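Local coordinates for protein cytochrome c552 (Thermochromatium tepidum, PDB 5ZE8) that probably carries electrons at low potential through five covalently attached c-type hemes in a thermophilic purple sulfur photosynthetic bacterium, at residues L240-S252 / L307-R319. Residues are numbered along the deposited sequence; the frame is centred on the assembly and turned at random.
Sequences LCQTGKEFIAGGS and LQPHAMPTGAPFR. With HEC (heme c), chain F.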
ATOM      1  N   LEU A 240       5.363  -3.462 -12.155  1.00 18.99           N
ATOM      2  CA  LEU A 240       4.259  -2.525 -11.893  1.00 17.91           C
ATOM      3  C   LEU A 240       4.396  -1.987 -10.464  1.00 20.08           C
ATOM      4  O   LEU A 240       4.427  -0.769 -10.197  1.00 21.53           O
ATOM      5  CB  LEU A 240       2.901  -3.243 -12.055  1.00 20.83           C
ATOM      6  CG  LEU A 240       2.643  -3.810 -13.439  1.00 23.06           C
ATOM      7  CD1 LEU A 240       1.497  -4.800 -13.342  1.00 27.02           C
ATOM      8  CD2 LEU A 240       2.284  -2.651 -14.361  1.00 26.41           C
ATOM      9  N   CYS A 241       4.549  -2.920  -9.523  1.00 20.82           N
ATOM     10  CA  CYS A 241       4.760  -2.641  -8.048  1.00 20.28           C
ATOM     11  C   CYS A 241       6.112  -3.234  -7.699  1.00 20.64           C
ATOM     12  O   CYS A 241       6.444  -4.345  -8.134  1.00 18.29           O
ATOM     13  CB  CYS A 241       3.713  -3.321  -7.123  1.00 27.37           C
ATOM     14  SG  CYS A 241       4.387  -3.823  -5.460  1.00 46.89           S
ATOM     15  N   GLN A 242       6.931  -2.542  -6.907  1.00 18.94           N
ATOM     16  CA  GLN A 242       8.302  -3.037  -6.704  1.00 19.39           C
ATOM     17  C   GLN A 242       8.860  -2.562  -5.363  1.00 17.86           C
ATOM     18  O   GLN A 242      10.075  -2.304  -5.208  1.00 21.72           O
ATOM     19  CB  GLN A 242       9.188  -2.632  -7.871  1.00 24.37           C
ATOM     20  CG  GLN A 242       9.251  -1.116  -8.102  1.00 24.71           C
ATOM     21  CD  GLN A 242       9.512  -0.719  -9.570  1.00 31.14           C
ATOM     22  OE1 GLN A 242      10.470  -1.174 -10.166  1.00 33.64           O
ATOM     23  NE2 GLN A 242       8.678   0.180 -10.114  1.00 33.05           N
ATOM     24  N   THR A 243       7.977  -2.602  -4.403  1.00 18.44           N
ATOM     25  CA  THR A 243       8.320  -2.161  -3.013  1.00 18.93           C
ATOM     26  C   THR A 243       9.493  -3.011  -2.476  1.00 22.15           C
ATOM     27  O   THR A 243      10.406  -2.487  -1.820  1.00 20.06           O
ATOM     28  CB  THR A 243       7.135  -2.320  -2.061  1.00 17.31           C
ATOM     29  OG1 THR A 243       6.043  -1.576  -2.521  1.00 20.46           O
ATOM     30  CG2 THR A 243       7.469  -1.857  -0.598  1.00 18.10           C
ATOM     31  N   GLY A 244       9.529  -4.303  -2.747  1.00 21.98           N
ATOM     32  CA  GLY A 244      10.765  -5.107  -2.385  1.00 19.87           C
ATOM     33  C   GLY A 244      12.083  -4.819  -3.025  1.00 21.87           C
ATOM     34  O   GLY A 244      13.103  -4.807  -2.328  1.00 22.59           O
ATOM     35  N   LYS A 245      12.126  -4.540  -4.337  1.00 20.04           N
ATOM     36  CA  LYS A 245      13.371  -4.179  -4.983  1.00 26.53           C
ATOM     37  C   LYS A 245      13.765  -2.854  -4.448  1.00 24.55           C
ATOM     38  O   LYS A 245      14.966  -2.591  -4.279  1.00 23.41           O
ATOM     39  CB  LYS A 245      13.163  -4.125  -6.519  1.00 33.80           C
ATOM     40  CG  LYS A 245      14.393  -3.838  -7.409  1.00 42.43           C
ATOM     41  CD  LYS A 245      14.113  -4.031  -8.926  1.00 47.08           C
ATOM     42  CE  LYS A 245      13.079  -5.119  -9.220  1.00 50.48           C
ATOM     43  NZ  LYS A 245      12.956  -5.429 -10.656  1.00 54.08           N
ATOM     44  N   GLU A 246      12.809  -1.946  -4.192  1.00 19.19           N
ATOM     45  CA  GLU A 246      13.222  -0.659  -3.633  1.00 18.12           C
ATOM     46  C   GLU A 246      13.867  -0.822  -2.256  1.00 19.10           C
ATOM     47  O   GLU A 246      14.952  -0.283  -1.975  1.00 19.14           O
ATOM     48  CB  GLU A 246      12.042   0.303  -3.500  1.00 17.81           C
ATOM     49  CG  GLU A 246      11.369   0.660  -4.840  1.00 17.89           C
ATOM     50  CD  GLU A 246       9.916   1.069  -4.725  1.00 17.98           C
ATOM     51  OE1 GLU A 246       9.474   1.328  -3.590  1.00 15.18           O
ATOM     52  OE2 GLU A 246       9.214   1.166  -5.792  1.00 18.35           O
ATOM     53  N   PHE A 247      13.210  -1.632  -1.444  1.00 18.90           N
ATOM     54  CA  PHE A 247      13.660  -1.914  -0.076  1.00 18.46           C
ATOM     55  C   PHE A 247      15.067  -2.542  -0.062  1.00 22.72           C
ATOM     56  O   PHE A 247      15.929  -2.115   0.693  1.00 20.18           O
ATOM     57  CB  PHE A 247      12.626  -2.779   0.690  1.00 20.70           C
ATOM     58  CG  PHE A 247      12.944  -2.870   2.142  1.00 18.72           C
ATOM     59  CD1 PHE A 247      13.924  -3.764   2.539  1.00 21.30           C
ATOM     60  CD2 PHE A 247      12.429  -1.990   3.039  1.00 21.03           C
ATOM     61  CE1 PHE A 247      14.322  -3.809   3.865  1.00 24.08           C
ATOM     62  CE2 PHE A 247      12.810  -2.042   4.390  1.00 22.23           C
ATOM     63  CZ  PHE A 247      13.750  -2.942   4.774  1.00 24.39           C
ATOM     64  N   ILE A 248      15.335  -3.478  -0.968  1.00 23.61           N
ATOM     65  CA  ILE A 248      16.717  -3.974  -1.164  1.00 25.16           C
ATOM     66  C   ILE A 248      17.699  -2.899  -1.541  1.00 30.02           C
ATOM     67  O   ILE A 248      18.769  -2.747  -0.881  1.00 25.48           O
ATOM     68  CB  ILE A 248      16.751  -5.113  -2.189  1.00 29.57           C
ATOM     69  CG1 ILE A 248      16.083  -6.347  -1.528  1.00 30.13           C
ATOM     70  CG2 ILE A 248      18.186  -5.384  -2.644  1.00 31.18           C
ATOM     71  CD1 ILE A 248      15.859  -7.525  -2.453  1.00 35.43           C
ATOM     72  N   ALA A 249      17.373  -2.128  -2.577  1.00 24.22           N
ATOM     73  CA  ALA A 249      18.308  -1.161  -3.050  1.00 26.92           C
ATOM     74  C   ALA A 249      18.708  -0.191  -1.985  1.00 27.07           C
ATOM     75  O   ALA A 249      19.879   0.223  -1.950  1.00 31.35           O
ATOM     76  CB  ALA A 249      17.736  -0.406  -4.276  1.00 28.39           C
ATOM     77  N   GLY A 250      17.744   0.195  -1.112  1.00 25.90           N
ATOM     78  CA  GLY A 250      17.938   1.255  -0.176  1.00 23.81           C
ATOM     79  C   GLY A 250      18.767   0.820   1.016  1.00 21.99           C
ATOM     80  O   GLY A 250      19.151   1.626   1.794  1.00 26.40           O
ATOM     81  N   GLY A 251      18.817  -0.483   1.214  1.00 22.16           N
ATOM     82  CA  GLY A 251      19.726  -1.055   2.217  1.00 20.82           C
ATOM     83  C   GLY A 251      19.219  -1.088   3.630  1.00 21.43           C
ATOM     84  O   GLY A 251      19.977  -1.502   4.514  1.00 21.77           O
ATOM     85  N   SER A 252      17.968  -0.691   3.882  1.00 18.48           N
ATOM     86  CA  SER A 252      17.430  -0.748   5.259  1.00 17.50           C
ATOM     87  C   SER A 252      17.318  -2.163   5.816  1.00 16.98           C
ATOM     88  O   SER A 252      17.156  -3.100   5.073  1.00 19.78           O
ATOM     89  CB  SER A 252      16.043  -0.100   5.363  1.00 17.94           C
ATOM     90  OG  SER A 252      15.525  -0.066   6.707  1.00 19.51           O
ATOM     91  N   LEU A 307      11.320   9.850   4.245  1.00 12.76           N
ATOM     92  CA  LEU A 307      11.608   9.166   5.523  1.00 13.47           C
ATOM     93  C   LEU A 307      11.505   7.645   5.403  1.00 13.76           C
ATOM     94  O   LEU A 307      11.722   6.933   6.443  1.00 14.31           O
ATOM     95  CB  LEU A 307      10.639   9.642   6.610  1.00 15.28           C
ATOM     96  CG  LEU A 307      10.945  11.086   7.045  1.00 16.43           C
ATOM     97  CD1 LEU A 307       9.766  11.651   7.834  1.00 18.87           C
ATOM     98  CD2 LEU A 307      12.331  11.252   7.701  1.00 15.73           C
ATOM     99  N   GLN A 308      11.143   7.089   4.236  1.00 12.79           N
ATOM    100  CA  GLN A 308      10.828   5.672   4.084  1.00 13.12           C
ATOM    101  C   GLN A 308      12.013   4.915   3.510  1.00 13.65           C
ATOM    102  O   GLN A 308      12.834   5.493   2.744  1.00 12.98           O
ATOM    103  CB  GLN A 308       9.626   5.566   3.124  1.00 12.55           C
ATOM    104  CG  GLN A 308       8.422   6.398   3.584  1.00 12.98           C
ATOM    105  CD  GLN A 308       7.555   6.833   2.413  1.00 15.47           C
ATOM    106  OE1 GLN A 308       7.259   6.029   1.475  1.00 15.07           O
ATOM    107  NE2 GLN A 308       7.145   8.068   2.447  1.00 16.48           N
ATOM    108  N   PRO A 309      12.110   3.596   3.705  1.00 13.27           N
ATOM    109  CA  PRO A 309      13.157   2.768   3.182  1.00 13.38           C
ATOM    110  C   PRO A 309      12.793   2.173   1.804  1.00 14.37           C
ATOM    111  O   PRO A 309      13.518   1.393   1.247  1.00 15.30           O
ATOM    112  CB  PRO A 309      13.214   1.651   4.230  1.00 14.67           C
ATOM    113  CG  PRO A 309      11.809   1.486   4.704  1.00 14.53           C
ATOM    114  CD  PRO A 309      11.291   2.901   4.727  1.00 13.85           C
ATOM    115  N   HIS A 310      11.558   2.450   1.345  1.00 12.05           N
ATOM    116  CA  HIS A 310      11.096   2.159  -0.004  1.00 11.94           C
ATOM    117  C   HIS A 310      10.946   3.507  -0.699  1.00 12.91           C
ATOM    118  O   HIS A 310      11.065   4.540  -0.067  1.00 12.86           O
ATOM    119  CB  HIS A 310       9.799   1.329  -0.009  1.00 11.23           C
ATOM    120  CG  HIS A 310       8.724   1.796   0.968  1.00 10.89           C
ATOM    121  ND1 HIS A 310       8.079   3.035   0.931  1.00 10.84           N
ATOM    122  CD2 HIS A 310       8.157   1.129   2.014  1.00 10.17           C
ATOM    123  CE1 HIS A 310       7.187   3.084   1.912  1.00 11.02           C
ATOM    124  NE2 HIS A 310       7.211   1.930   2.579  1.00 10.19           N
ATOM    125  N   ALA A 311      10.677   3.478  -1.998  1.00 13.27           N
ATOM    126  CA  ALA A 311      10.352   4.740  -2.680  1.00 14.03           C
ATOM    127  C   ALA A 311       9.136   5.459  -2.086  1.00 13.94           C
ATOM    128  O   ALA A 311       8.310   4.894  -1.323  1.00 13.09           O
ATOM    129  CB  ALA A 311      10.123   4.527  -4.168  1.00 14.41           C
ATOM    130  N   MET A 312       9.036   6.747  -2.422  1.00 13.39           N
ATOM    131  CA  MET A 312       7.892   7.508  -2.057  1.00 12.34           C
ATOM    132  C   MET A 312       7.357   8.159  -3.319  1.00 13.21           C
ATOM    133  O   MET A 312       8.018   9.054  -3.825  1.00 13.19           O
ATOM    134  CB  MET A 312       8.188   8.570  -1.014  1.00 14.19           C
ATOM    135  CG  MET A 312       7.082   9.557  -0.728  1.00 14.37           C
ATOM    136  SD  MET A 312       5.465   8.889  -0.400  1.00 14.32           S
ATOM    137  CE  MET A 312       4.477  10.359   0.014  1.00 15.45           C
ATOM    138  N   PRO A 313       6.215   7.737  -3.852  1.00 12.26           N
ATOM    139  CA  PRO A 313       5.315   6.741  -3.332  1.00 12.31           C
ATOM    140  C   PRO A 313       5.605   5.345  -3.843  1.00 12.52           C
ATOM    141  O   PRO A 313       5.723   5.093  -5.075  1.00 17.13           O
ATOM    142  CB  PRO A 313       3.949   7.236  -3.844  1.00 11.80           C
ATOM    143  CG  PRO A 313       4.299   7.844  -5.210  1.00 13.42           C
ATOM    144  CD  PRO A 313       5.628   8.451  -5.012  1.00 12.95           C
ATOM    145  N   THR A 314       5.618   4.381  -2.940  1.00 12.42           N
ATOM    146  CA  THR A 314       5.787   2.989  -3.328  1.00 11.94           C
ATOM    147  C   THR A 314       4.445   2.348  -3.711  1.00 12.39           C
ATOM    148  O   THR A 314       3.379   2.916  -3.519  1.00 14.10           O
ATOM    149  CB  THR A 314       6.478   2.190  -2.210  1.00 12.50           C
ATOM    150  OG1 THR A 314       7.064   0.995  -2.752  1.00 13.79           O
ATOM    151  CG2 THR A 314       5.547   1.897  -1.036  1.00 12.25           C
ATOM    152  N   GLY A 315       4.519   1.105  -4.181  1.00 12.99           N
ATOM    153  CA  GLY A 315       3.389   0.255  -4.467  1.00 14.33           C
ATOM    154  C   GLY A 315       2.787   0.428  -5.862  1.00 13.14           C
ATOM    155  O   GLY A 315       3.487   0.233  -6.839  1.00 15.53           O
ATOM    156  N   ALA A 316       1.486   0.649  -5.928  1.00 13.58           N
ATOM    157  CA  ALA A 316       0.797   0.708  -7.204  1.00 14.11           C
ATOM    158  C   ALA A 316       1.425   1.712  -8.126  1.00 14.62           C
ATOM    159  O   ALA A 316       1.922   2.769  -7.724  1.00 15.20           O
ATOM    160  CB  ALA A 316      -0.672   1.040  -6.976  1.00 16.90           C
ATOM    161  N   PRO A 317       1.469   1.352  -9.424  1.00 14.52           N
ATOM    162  CA  PRO A 317       2.278   2.127 -10.339  1.00 15.29           C
ATOM    163  C   PRO A 317       1.716   3.502 -10.627  1.00 16.42           C
ATOM    164  O   PRO A 317       2.460   4.376 -11.074  1.00 18.65           O
ATOM    165  CB  PRO A 317       2.295   1.244 -11.595  1.00 16.03           C
ATOM    166  CG  PRO A 317       1.047   0.458 -11.503  1.00 16.31           C
ATOM    167  CD  PRO A 317       1.049   0.078 -10.035  1.00 15.15           C
ATOM    168  N   PHE A 318       0.440   3.695 -10.240  1.00 15.67           N
ATOM    169  CA  PHE A 318      -0.204   4.957 -10.562  1.00 16.19           C
ATOM    170  C   PHE A 318      -0.124   6.002  -9.433  1.00 13.32           C
ATOM    171  O   PHE A 318      -0.628   7.096  -9.622  1.00 13.74           O
ATOM    172  CB  PHE A 318      -1.607   4.869 -10.981  1.00 22.04           C
ATOM    173  CG  PHE A 318      -2.224   3.603 -10.672  1.00 22.31           C
ATOM    174  CD1 PHE A 318      -2.629   3.336  -9.357  1.00 28.13           C
ATOM    175  CD2 PHE A 318      -2.343   2.658 -11.652  1.00 26.09           C
ATOM    176  CE1 PHE A 318      -3.202   2.092  -9.066  1.00 28.68           C
ATOM    177  CE2 PHE A 318      -2.886   1.380 -11.359  1.00 29.49           C
ATOM    178  CZ  PHE A 318      -3.299   1.102 -10.058  1.00 31.22           C
ATOM    179  N   ARG A 319       0.464   5.627  -8.294  1.00 12.39           N
ATOM    180  CA  ARG A 319       0.670   6.593  -7.294  1.00 11.23           C
ATOM    181  C   ARG A 319       1.626   7.692  -7.812  1.00 13.43           C
ATOM    182  O   ARG A 319       2.627   7.437  -8.491  1.00 12.56           O
ATOM    183  CB  ARG A 319       1.320   5.982  -6.058  1.00 10.77           C
ATOM    184  CG  ARG A 319       0.625   4.850  -5.389  1.00 11.44           C
ATOM    185  CD  ARG A 319      -0.797   5.203  -5.034  1.00 11.68           C
ATOM    186  NE  ARG A 319      -1.369   4.237  -4.102  1.00 12.39           N
ATOM    187  CZ  ARG A 319      -2.512   3.586  -4.236  1.00 12.75           C
ATOM    188  NH1 ARG A 319      -2.894   2.759  -3.277  1.00 13.18           N
ATOM    189  NH2 ARG A 319      -3.250   3.719  -5.367  1.00 11.34           N
TER
HETATM  190 FE   HEC F 505       5.998   1.424   4.153  1.00 10.93          FE
HETATM  191  CHA HEC F 505       3.739   3.562   2.930  1.00 10.66           C
HETATM  192  CHB HEC F 505       4.606  -1.160   2.395  1.00 11.64           C
HETATM  193  CHC HEC F 505       8.459  -0.702   5.258  1.00 11.05           C
HETATM  194  CHD HEC F 505       7.106   3.844   6.310  1.00 11.41           C
HETATM  195  NA  HEC F 505       4.486   1.206   2.885  1.00  9.91           N
HETATM  196  C1A HEC F 505       3.675   2.272   2.444  1.00 10.29           C
HETATM  197  C2A HEC F 505       2.694   1.782   1.516  1.00 10.56           C
HETATM  198  C3A HEC F 505       2.955   0.441   1.412  1.00 12.11           C
HETATM  199  C4A HEC F 505       4.050   0.085   2.239  1.00 12.88           C
HETATM  200  CMA HEC F 505       2.245  -0.580   0.518  1.00 12.59           C
HETATM  201  CAA HEC F 505       1.651   2.626   0.745  1.00 11.24           C
HETATM  202  CBA HEC F 505       2.256   3.255  -0.506  1.00 11.77           C
HETATM  203  CGA HEC F 505       1.304   4.085  -1.329  1.00 13.30           C
HETATM  204  O1A HEC F 505       0.502   3.541  -2.125  1.00 11.65           O
HETATM  205  O2A HEC F 505       1.338   5.344  -1.168  1.00 13.72           O
HETATM  206  NB  HEC F 505       6.466  -0.545   3.907  1.00 11.41           N
HETATM  207  C1B HEC F 505       5.702  -1.417   3.180  1.00 11.33           C
HETATM  208  C2B HEC F 505       6.285  -2.712   3.227  1.00 10.62           C
HETATM  209  C3B HEC F 505       7.424  -2.650   4.026  1.00 11.81           C
HETATM  210  C4B HEC F 505       7.502  -1.227   4.424  1.00 10.61           C
HETATM  211  CMB HEC F 505       5.803  -3.974   2.499  1.00 11.16           C
HETATM  212  CAB HEC F 505       8.482  -3.630   4.334  1.00 11.37           C
HETATM  213  CBB HEC F 505       9.102  -4.207   3.215  1.00 11.71           C
HETATM  214  NC  HEC F 505       7.497   1.550   5.515  1.00 10.32           N
HETATM  215  C1C HEC F 505       8.400   0.566   5.772  1.00 11.71           C
HETATM  216  C2C HEC F 505       9.190   1.000   6.886  1.00 10.79           C
HETATM  217  C3C HEC F 505       8.816   2.266   7.245  1.00 11.88           C
HETATM  218  C4C HEC F 505       7.759   2.629   6.322  1.00 11.17           C
HETATM  219  CMC HEC F 505      10.235   0.142   7.596  1.00 12.22           C
HETATM  220  CAC HEC F 505       9.320   3.221   8.317  1.00 12.16           C
HETATM  221  CBC HEC F 505      10.705   3.490   8.339  1.00 14.14           C
HETATM  222  ND  HEC F 505       5.560   3.289   4.470  1.00 11.64           N
HETATM  223  C1D HEC F 505       6.043   4.144   5.454  1.00 11.87           C
HETATM  224  C2D HEC F 505       5.314   5.431   5.470  1.00 11.41           C
HETATM  225  C3D HEC F 505       4.378   5.401   4.504  1.00 11.42           C
HETATM  226  C4D HEC F 505       4.574   4.037   3.928  1.00 10.50           C
HETATM  227  CMD HEC F 505       5.625   6.564   6.374  1.00 12.47           C
HETATM  228  CAD HEC F 505       3.360   6.426   4.104  1.00 11.54           C
HETATM  229  CBD HEC F 505       3.532   6.858   2.667  1.00 12.30           C
HETATM  230  CGD HEC F 505       2.468   6.392   1.686  1.00 12.21           C
HETATM  231  O1D HEC F 505       1.388   5.955   2.076  1.00 14.70           O
HETATM  232  O2D HEC F 505       2.767   6.507   0.507  1.00 14.53           O
HETATM  233  O   HOH W   1       5.811   1.193  -8.488  1.00 22.72           O
HETATM  234  O   HOH W   2       6.687   0.109  -6.103  1.00 14.93           O
HETATM  235  O   HOH W   3      15.818   0.284   2.031  1.00 17.21           O
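Helix 243-250 and the residues leading into it run beside the irregular loop 307-319, with Cys241 CA and Gly315 CA 4.8 Å apart and Phe247 CA the same distance from His310 CA. Glu246 CG stands beside the backbone N (chi1 -62°) and the chain runs on extended, carrying the carboxylate across to the loop. There OE1 accepts two bonds from opposite faces: Thr314 OG1 donates on the syn side at 2.6 Å, Ala311 N from above the plane, 49° out of it, at 2.9 Å; OE2 forms a salt bridge with Arg377. The loop supplies an axial ligand of a bis-histidine heme c: His310 NE2 binds the iron at 2.0 Å, opposite His260. His310 ND1 donates to Ala311 O (2.9 Å), nearly in the ring plane, which helps to set the imidazole's rotation; with Ala311 N held by Glu246, the carboxylate is consistent with a second-shell role. A leucine in place of Glu246 would probably leave Ala311 N and the Thr314 hydroxyl without their shared acceptor, and Arg377 without its carboxylate. Pro309 lies between the porphyrin, touched by its CG, and the side chains of Phe247 (CG to CE2 3.7 Å) and Ser252. One water joins Phe247 O, Pro309 O and Ser252 N.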